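Local coordinates for protein putative TetR-family transcriptional regulator (Rhodococcus sp., PDB 2G3B) that probably binds operator DNA through a helix-turn-helix motif and regulates transcription, as a putative repressor of the TetR family, at residues Ser75-Leu80 / Ala183-Met188; Ser83-Ile88 / Asp175-Leu180; Glu128-Ile133 / Pro150-Met155. One frame throughout, in Å; residues are numbered along the deposited sequence.

All three contacts lie in the all-helical C-terminal domain, the part that in TetR-family regulators usually serves dimerisation and ligand binding. Contacts 1 and 2 follow the same pair of helices, 76-86 and 173-188, with centres about 12 Å apart; I184 CG1 of contact 1 packs on L84 CD1 of contact 2 at 3.8 Å. Contact 3, between helices 115-139 and 148-167, lies about 11 Å from contact 1 and 15 Å from contact 2, centre to centre. L80 joins it to contact 1, its CD2 resting 4.0 Å from I129 CD1, and L84 joins it to contact 2. A glycerol, probably from the crystallisation liquor, lies about 4 Å from the T151 side chain.

Contact 1 (Ser75-Leu80 / Ala183-Met188); sequences SARDRL and AIDVVM
Two helices of the TetR C-terminal domain, 76-86 and 173-188, meet here through R77, D185 and M188, near the start of the first and the end of the second. The two segments run nearly antiparallel, at 149°, and their axes stay 11.3 Å apart, a spacing bridged by long side chains. R77 is extended from CG to NE and carries its guanidinium across to the other helix. There NH2 donates to D185 OD1 at 2.9 Å, an almost straight bond (175°) that is part of a salt bridge. The donor uses the anti lone pair of OD1, and OD1 lies in the guanidinium plane. D185 CB points away from helix 76-86, yet CG lies anti to the backbone N (chi1 -167°) and the carboxylate reaches the arginine edge. A water donates to both D185 O and OD1 and accepts weakly from R77 NH1, adding a solvent link to the ion pair.

Selenomethionine M188 slides past R77 in the opposite direction: its CB covers one guanidinium face toward the rim, and SE lies 3.6 Å from R77 CG. Beneath this polar outer layer the M188 methyl CE touches L80 CD1 at 3.7 Å, and I184 CD1 approaches L80 O at 4.2 Å. L80 also packs on I129 and M155, while V186 meets V186 of the second subunit. An ion pair held by one direct hydrogen bond, with a water beside it, thus lies over an apolar layer in an antiparallel pair of helices of the all-helical C-terminal domain, beside the subunit interface.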
loop_
_atom_site.group_PDB
_atom_site.type_symbol
_atom_site.label_atom_id
_atom_site.label_comp_id
_atom_site.label_asym_id
_atom_site.label_seq_id
_atom_site.Cartn_x
_atom_site.Cartn_y
_atom_site.Cartn_z
ATOM N N SER A 75 21.111 -19.618 4.187
ATOM C CA SER A 75 21.438 -18.947 2.908
ATOM C C SER A 75 20.886 -17.529 2.856
ATOM O O SER A 75 20.076 -17.150 3.712
ATOM C CB SER A 75 20.971 -19.768 1.696
ATOM O OG SER A 75 19.543 -19.774 1.611
ATOM N N ALA A 76 21.301 -16.738 1.865
ATOM C CA ALA A 76 20.704 -15.395 1.694
ATOM C C ALA A 76 19.260 -15.577 1.259
ATOM O O ALA A 76 18.330 -14.867 1.722
ATOM C CB ALA A 76 21.465 -14.582 0.687
ATOM N N ARG A 77 19.060 -16.580 0.406
ATOM C CA ARG A 77 17.725 -16.942 -0.021
ATOM C C ARG A 77 16.835 -17.268 1.180
ATOM O O ARG A 77 15.728 -16.744 1.274
ATOM C CB ARG A 77 17.753 -18.091 -1.042
ATOM C CG ARG A 77 16.597 -17.960 -1.959
ATOM C CD ARG A 77 16.448 -19.123 -2.863
ATOM N NE ARG A 77 15.141 -18.977 -3.482
ATOM C CZ ARG A 77 14.926 -19.085 -4.775
ATOM N NH1 ARG A 77 15.930 -19.385 -5.595
ATOM N NH2 ARG A 77 13.695 -18.934 -5.228
ATOM N N ASP A 78 17.338 -18.085 2.106
ATOM C CA ASP A 78 16.606 -18.433 3.334
ATOM C C ASP A 78 16.202 -17.192 4.132
ATOM O O ASP A 78 15.037 -17.052 4.495
ATOM C CB ASP A 78 17.416 -19.391 4.223
ATOM C CG ASP A 78 17.649 -20.760 3.570
ATOM O OD1 ASP A 78 16.751 -21.294 2.857
ATOM O OD2 ASP A 78 18.763 -21.293 3.753
ATOM N N ARG A 79 17.144 -16.268 4.322
ATOM C CA ARG A 79 16.932 -15.066 5.160
ATOM C C ARG A 79 15.987 -14.085 4.503
ATOM O O ARG A 79 15.104 -13.537 5.163
ATOM C CB ARG A 79 18.268 -14.373 5.545
ATOM C CG ARG A 79 19.138 -15.233 6.477
ATOM C CD ARG A 79 20.402 -14.512 6.973
ATOM N NE ARG A 79 21.528 -14.624 6.040
ATOM C CZ ARG A 79 22.474 -15.557 6.101
ATOM N NH1 ARG A 79 22.460 -16.479 7.068
ATOM N NH2 ARG A 79 23.448 -15.574 5.184
ATOM N N LEU A 80 16.180 -13.852 3.220
ATOM C CA LEU A 80 15.271 -13.022 2.446
ATOM C C LEU A 80 13.851 -13.549 2.375
ATOM O O LEU A 80 12.898 -12.783 2.482
ATOM C CB LEU A 80 15.763 -12.901 1.009
ATOM C CG LEU A 80 16.569 -11.723 0.520
ATOM C CD1 LEU A 80 16.544 -11.828 -0.996
ATOM C CD2 LEU A 80 15.948 -10.407 0.978
ATOM N N ALA A 183 8.203 -13.682 -6.634
ATOM C CA ALA A 183 9.037 -12.463 -6.758
ATOM C C ALA A 183 10.516 -12.661 -6.360
ATOM O O ALA A 183 11.437 -12.291 -7.128
ATOM C CB ALA A 183 8.417 -11.314 -5.998
ATOM N N ILE A 184 10.738 -13.282 -5.207
ATOM C CA ILE A 184 12.081 -13.685 -4.754
ATOM C C ILE A 184 12.776 -14.597 -5.699
ATOM O O ILE A 184 13.989 -14.399 -5.954
ATOM C CB ILE A 184 12.036 -14.434 -3.398
ATOM C CG1 ILE A 184 11.592 -13.471 -2.309
ATOM C CG2 ILE A 184 13.433 -15.098 -3.097
ATOM C CD1 ILE A 184 10.955 -14.136 -1.038
ATOM N N ASP A 185 12.056 -15.602 -6.213
ATOM C CA ASP A 185 12.632 -16.484 -7.238
ATOM C C ASP A 185 13.133 -15.636 -8.411
ATOM O O ASP A 185 14.255 -15.810 -8.867
ATOM C CB ASP A 185 11.603 -17.497 -7.747
ATOM C CG ASP A 185 12.239 -18.629 -8.570
ATOM O OD1 ASP A 185 13.121 -19.327 -8.038
ATOM O OD2 ASP A 185 11.870 -18.805 -9.772
ATOM N N VAL A 186 12.302 -14.716 -8.892
ATOM C CA VAL A 186 12.645 -13.951 -10.107
ATOM C C VAL A 186 13.869 -13.078 -9.832
ATOM O O VAL A 186 14.819 -13.048 -10.627
ATOM C CB VAL A 186 11.422 -13.170 -10.680
ATOM C CG1 VAL A 186 11.831 -12.278 -11.852
ATOM C CG2 VAL A 186 10.382 -14.155 -11.166
ATOM N N VAL A 187 13.874 -12.425 -8.677
ATOM C CA VAL A 187 15.059 -11.731 -8.165
ATOM C C VAL A 187 16.289 -12.638 -7.900
ATOM O O VAL A 187 17.442 -12.203 -8.042
ATOM C CB VAL A 187 14.674 -10.871 -6.908
ATOM C CG1 VAL A 187 15.909 -10.430 -6.094
ATOM C CG2 VAL A 187 13.826 -9.687 -7.347
HETATM N N MSE A 188 16.062 -13.903 -7.549
HETATM C CA MSE A 188 17.178 -14.819 -7.264
HETATM C C MSE A 188 17.766 -15.497 -8.515
HETATM O O MSE A 188 18.840 -16.112 -8.462
HETATM C CB MSE A 188 16.742 -15.877 -6.252
HETATM C CG MSE A 188 17.783 -16.150 -5.202
HETATM SE SE MSE A 188 17.589 -14.983 -3.640
HETATM C CE MSE A 188 17.037 -13.200 -4.446
HETATM O O HOH W 1 15.902 -18.180 -8.808
#

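Contact 2 (Ser83-Ile88 / Asp175-Leu180); sequences SLLGEI and DARSHL
R177 supplies the polar link to the segment 83-88, donating from NH1 to the backbone oxygen of I88. The N-to-O distance, R177 NH1 to I88 O, is 3.0 Å, and the acceptor lies near the guanidinium plane, at its edge. The donor is tilted 30° from the I88 carbonyl plane. The arginine chain bends at chi3 (60°), which turns NE off the line of the extended chain; NH1 then lies at I88 O, and both CG and CD also rest against that oxygen. The bond therefore ties helix 173-188 to the backbone of I88.

One methyl of L85, CD2, sits 4.0 Å above one face of the R177 guanidinium, offset toward the rim, and the two side chains cross at about a right angle. An alanine in place of R177 would probably leave the I88 carbonyl without this donor and open a gap beside L85 CD2.

Apolar contacts make up the remainder. L85 CD1 meets L180 CB at 3.8 Å, these two leucines sliding past each other in opposite directions. I88 presents two branches: CG2, anti to the backbone N, packs on A176 CB at 4.0 Å, whereas CD1 meets L180 CD1 at 4.1 Å. The same L180 methyl lies 3.5 Å from L84 O.

Around this core, L84 continues onto M155 and I129, and I88 onto S163 and W166 of helix 148-167. E87 forms a salt bridge with R66, and H179 packs on T154 of the second subunit. Helix 76-86 is thus wedged among helices 115-139, 148-167 and 173-188.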
loop_
_atom_site.group_PDB
_atom_site.type_symbol
_atom_site.label_atom_id
_atom_site.label_comp_id
_atom_site.label_asym_id
_atom_site.label_seq_id
_atom_site.Cartn_x
_atom_site.Cartn_y
_atom_site.Cartn_z
ATOM N N SER A 83 12.147 -13.283 5.806
ATOM C CA SER A 83 11.832 -11.903 6.069
ATOM C C SER A 83 10.564 -11.452 5.343
ATOM O O SER A 83 9.623 -10.954 5.998
ATOM C CB SER A 83 13.004 -11.010 5.705
ATOM O OG SER A 83 12.533 -9.677 5.680
ATOM N N LEU A 84 10.526 -11.656 4.018
ATOM C CA LEU A 84 9.410 -11.192 3.201
ATOM C C LEU A 84 8.126 -11.950 3.505
ATOM O O LEU A 84 7.082 -11.327 3.664
ATOM C CB LEU A 84 9.736 -11.161 1.715
ATOM C CG LEU A 84 10.965 -10.242 1.468
ATOM C CD1 LEU A 84 11.604 -10.518 0.133
ATOM C CD2 LEU A 84 10.606 -8.762 1.622
ATOM N N LEU A 85 8.198 -13.248 3.693
ATOM C CA LEU A 85 6.967 -14.023 3.981
ATOM C C LEU A 85 6.453 -13.794 5.400
ATOM O O LEU A 85 5.246 -13.894 5.647
ATOM C CB LEU A 85 7.172 -15.560 3.697
ATOM C CG LEU A 85 6.699 -16.060 2.297
ATOM C CD1 LEU A 85 7.558 -15.391 1.247
ATOM C CD2 LEU A 85 6.834 -17.590 2.163
ATOM N N GLY A 86 7.370 -13.535 6.339
ATOM C CA GLY A 86 7.007 -13.274 7.741
ATOM C C GLY A 86 6.019 -12.117 7.939
ATOM O O GLY A 86 5.332 -12.056 8.971
ATOM N N GLU A 87 5.942 -11.225 6.950
ATOM C CA GLU A 87 5.050 -10.033 6.959
ATOM C C GLU A 87 3.569 -10.338 6.753
ATOM O O GLU A 87 2.658 -9.537 7.103
ATOM C CB GLU A 87 5.505 -9.090 5.815
ATOM C CG GLU A 87 6.957 -8.620 5.886
ATOM C CD GLU A 87 7.219 -7.687 7.096
ATOM O OE1 GLU A 87 6.276 -7.078 7.618
ATOM O OE2 GLU A 87 8.378 -7.572 7.511
ATOM N N ILE A 88 3.317 -11.484 6.137
ATOM C CA ILE A 88 1.964 -11.879 5.755
ATOM C C ILE A 88 1.684 -13.291 6.233
ATOM O O ILE A 88 2.094 -14.254 5.612
ATOM C CB ILE A 88 1.642 -11.664 4.244
ATOM C CG1 ILE A 88 1.824 -10.183 3.857
ATOM C CG2 ILE A 88 0.208 -12.212 3.897
ATOM C CD1 ILE A 88 1.773 -9.930 2.340
ATOM N N ASP A 175 -2.252 -16.982 -1.306
ATOM C CA ASP A 175 -1.912 -16.374 -2.597
ATOM C C ASP A 175 -0.813 -15.335 -2.421
ATOM O O ASP A 175 0.163 -15.308 -3.154
ATOM C CB ASP A 175 -3.144 -15.697 -3.253
ATOM C CG ASP A 175 -3.892 -16.636 -4.177
ATOM O OD1 ASP A 175 -3.670 -17.887 -4.101
ATOM O OD2 ASP A 175 -4.698 -16.125 -4.977
ATOM N N ALA A 176 -1.005 -14.455 -1.454
ATOM C CA ALA A 176 -0.027 -13.385 -1.168
ATOM C C ALA A 176 1.394 -13.936 -0.846
ATOM O O ALA A 176 2.400 -13.429 -1.338
ATOM C CB ALA A 176 -0.582 -12.453 -0.021
ATOM N N ARG A 177 1.457 -15.001 -0.034
ATOM C CA ARG A 177 2.739 -15.669 0.260
ATOM C C ARG A 177 3.377 -16.282 -0.975
ATOM O O ARG A 177 4.589 -16.157 -1.165
ATOM C CB ARG A 177 2.527 -16.705 1.391
ATOM C CG ARG A 177 2.209 -15.963 2.715
ATOM C CD ARG A 177 1.672 -16.950 3.855
ATOM N NE ARG A 177 2.686 -17.994 4.158
ATOM C CZ ARG A 177 3.722 -17.795 4.973
ATOM N NH1 ARG A 177 3.930 -16.604 5.538
ATOM N NH2 ARG A 177 4.547 -18.780 5.225
ATOM N N SER A 178 2.559 -16.934 -1.797
ATOM C CA SER A 178 3.053 -17.606 -2.985
ATOM C C SER A 178 3.590 -16.531 -3.892
ATOM O O SER A 178 4.613 -16.751 -4.527
ATOM C CB SER A 178 1.943 -18.313 -3.752
ATOM O OG SER A 178 2.538 -19.033 -4.854
ATOM N N HIS A 179 2.916 -15.360 -3.984
ATOM C CA HIS A 179 3.418 -14.335 -4.972
ATOM C C HIS A 179 4.751 -13.747 -4.520
ATOM O O HIS A 179 5.644 -13.443 -5.347
ATOM C CB HIS A 179 2.426 -13.170 -5.131
ATOM C CG HIS A 179 1.068 -13.555 -5.650
ATOM N ND1 HIS A 179 0.836 -14.699 -6.377
ATOM C CD2 HIS A 179 -0.137 -12.938 -5.528
ATOM C CE1 HIS A 179 -0.448 -14.790 -6.659
ATOM N NE2 HIS A 179 -1.046 -13.706 -6.205
ATOM N N LEU A 180 4.896 -13.565 -3.207
ATOM C CA LEU A 180 6.175 -13.096 -2.662
ATOM C C LEU A 180 7.281 -14.087 -2.944
ATOM O O LEU A 180 8.410 -13.703 -3.283
ATOM C CB LEU A 180 6.106 -12.844 -1.139
ATOM C CG LEU A 180 5.416 -11.537 -0.721
ATOM C CD1 LEU A 180 5.179 -11.568 0.789
ATOM C CD2 LEU A 180 6.266 -10.347 -1.072
#

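Contact 3 (Glu128-Ile133 / Pro150-Met155); sequences EIADAI and PTAVTM
A130 and A152 mark the closest backbone approach of helices 115-139 and 148-167, their CA atoms 5.0 Å apart. The segments cross at 133° with axes 8.3 Å from each other, a close approach that the small side chains permit. A152 CB points toward the other helix and lies 3.4 Å from A130 N, and the two methyls, A130 CB and A152 CB, are 3.8 Å apart. Next to this point I129 brings up its CG2 branch, anti to the backbone N, and meets the same A152 methyl at 3.7 Å.

One turn further along, I133 reaches over the N-terminal side of A152. Its side chain crosses that of T151 obliquely, with I133 CD1 against T151 CG2 at 3.7 Å. T151 CG2 is itself anti to the backbone N, facing the isoleucine, and its hydroxyl bonds to D147 O instead. Selenomethionine M155 is modelled in two conformers and its approach to I129 is doubtful; in the conformer given, SE lies 4.4 Å from I133 CD1.

Beyond the pair, P150 and V153 touch H179 of the second subunit. No hydrogen bond or ion pair links the two segments; it is chiefly methyl groups that meet across them, which is consistent with association here through apolar burial and the close approach of the two alanines.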
loop_
_atom_site.group_PDB
_atom_site.type_symbol
_atom_site.label_atom_id
_atom_site.label_comp_id
_atom_site.label_asym_id
_atom_site.label_seq_id
_atom_site.Cartn_x
_atom_site.Cartn_y
_atom_site.Cartn_z
ATOM N N GLU A 128 17.289 -3.555 6.318
ATOM C CA GLU A 128 17.518 -4.980 6.622
ATOM C C GLU A 128 17.549 -5.753 5.336
ATOM O O GLU A 128 18.382 -6.638 5.155
ATOM C CB GLU A 128 16.373 -5.577 7.451
ATOM C CG GLU A 128 16.050 -4.871 8.706
ATOM C CD GLU A 128 14.787 -5.506 9.417
ATOM O OE1 GLU A 128 14.295 -6.571 8.976
ATOM O OE2 GLU A 128 14.296 -4.929 10.388
ATOM N N ILE A 129 16.633 -5.416 4.427
ATOM C CA ILE A 129 16.557 -6.091 3.141
ATOM C C ILE A 129 17.733 -5.717 2.234
ATOM O O ILE A 129 18.374 -6.605 1.641
ATOM C CB ILE A 129 15.232 -5.777 2.412
ATOM C CG1 ILE A 129 14.015 -6.293 3.202
ATOM C CG2 ILE A 129 15.252 -6.396 1.007
ATOM C CD1 ILE A 129 13.978 -7.851 3.296
ATOM N N ALA A 130 18.038 -4.417 2.115
ATOM C CA ALA A 130 19.226 -3.980 1.355
ATOM C C ALA A 130 20.485 -4.663 1.865
ATOM O O ALA A 130 21.293 -5.130 1.083
ATOM C CB ALA A 130 19.400 -2.451 1.448
ATOM N N ASP A 131 20.694 -4.691 3.177
ATOM C CA ASP A 131 21.922 -5.289 3.684
ATOM C C ASP A 131 22.019 -6.760 3.301
ATOM O O ASP A 131 23.088 -7.246 2.959
ATOM C CB ASP A 131 22.005 -5.150 5.201
ATOM C CG ASP A 131 23.299 -5.721 5.765
ATOM O OD1 ASP A 131 24.399 -5.273 5.371
ATOM O OD2 ASP A 131 23.241 -6.602 6.631
ATOM N N ALA A 132 20.896 -7.472 3.401
ATOM C CA ALA A 132 20.863 -8.873 2.993
ATOM C C ALA A 132 21.329 -9.038 1.569
ATOM O O ALA A 132 22.167 -9.912 1.268
ATOM C CB ALA A 132 19.423 -9.475 3.207
ATOM N N ILE A 133 20.794 -8.200 0.681
ATOM C CA ILE A 133 21.153 -8.240 -0.773
ATOM C C ILE A 133 22.647 -7.910 -0.997
ATOM O O ILE A 133 23.359 -8.611 -1.761
ATOM C CB ILE A 133 20.253 -7.274 -1.609
ATOM C CG1 ILE A 133 18.787 -7.742 -1.592
ATOM C CG2 ILE A 133 20.808 -7.132 -3.078
ATOM C CD1 ILE A 133 17.778 -6.669 -2.037
ATOM N N PRO A 150 17.391 0.256 -4.373
ATOM C CA PRO A 150 16.131 0.161 -5.131
ATOM C C PRO A 150 15.396 -1.157 -5.043
ATOM O O PRO A 150 14.163 -1.160 -4.986
ATOM C CB PRO A 150 16.591 0.416 -6.570
ATOM C CG PRO A 150 17.737 1.323 -6.360
ATOM C CD PRO A 150 18.475 0.745 -5.235
ATOM N N THR A 151 16.123 -2.262 -5.063
ATOM C CA THR A 151 15.539 -3.594 -4.935
ATOM C C THR A 151 14.816 -3.772 -3.581
ATOM O O THR A 151 13.710 -4.323 -3.513
ATOM C CB THR A 151 16.604 -4.675 -5.148
ATOM O OG1 THR A 151 17.220 -4.491 -6.457
ATOM C CG2 THR A 151 15.970 -6.059 -5.156
ATOM N N ALA A 152 15.445 -3.286 -2.520
ATOM C CA ALA A 152 14.910 -3.410 -1.164
ATOM C C ALA A 152 13.709 -2.516 -1.048
ATOM O O ALA A 152 12.711 -2.907 -0.450
ATOM C CB ALA A 152 15.978 -3.005 -0.144
ATOM N N VAL A 153 13.786 -1.328 -1.646
ATOM C CA VAL A 153 12.639 -0.405 -1.680
ATOM C C VAL A 153 11.474 -1.099 -2.388
ATOM O O VAL A 153 10.329 -1.108 -1.908
ATOM C CB VAL A 153 12.965 0.950 -2.386
ATOM C CG1 VAL A 153 11.661 1.739 -2.698
ATOM C CG2 VAL A 153 13.902 1.810 -1.492
ATOM N N THR A 154 11.778 -1.692 -3.537
ATOM C CA THR A 154 10.784 -2.356 -4.344
ATOM C C THR A 154 10.143 -3.583 -3.654
ATOM O O THR A 154 8.924 -3.754 -3.654
ATOM C CB THR A 154 11.445 -2.689 -5.711
ATOM O OG1 THR A 154 11.744 -1.454 -6.306
ATOM C CG2 THR A 154 10.514 -3.425 -6.604
HETATM N N MSE A 155 10.967 -4.427 -3.051
HETATM C CA MSE A 155 10.435 -5.614 -2.402
HETATM C C MSE A 155 9.571 -5.259 -1.218
HETATM O O MSE A 155 8.509 -5.843 -1.033
HETATM C CB MSE A 155 11.550 -6.543 -1.975
HETATM C CG MSE A 155 12.151 -7.264 -3.148
HETATM SE SE MSE A 155 13.734 -8.261 -2.711
HETATM C CE MSE A 155 13.613 -8.255 -0.779
#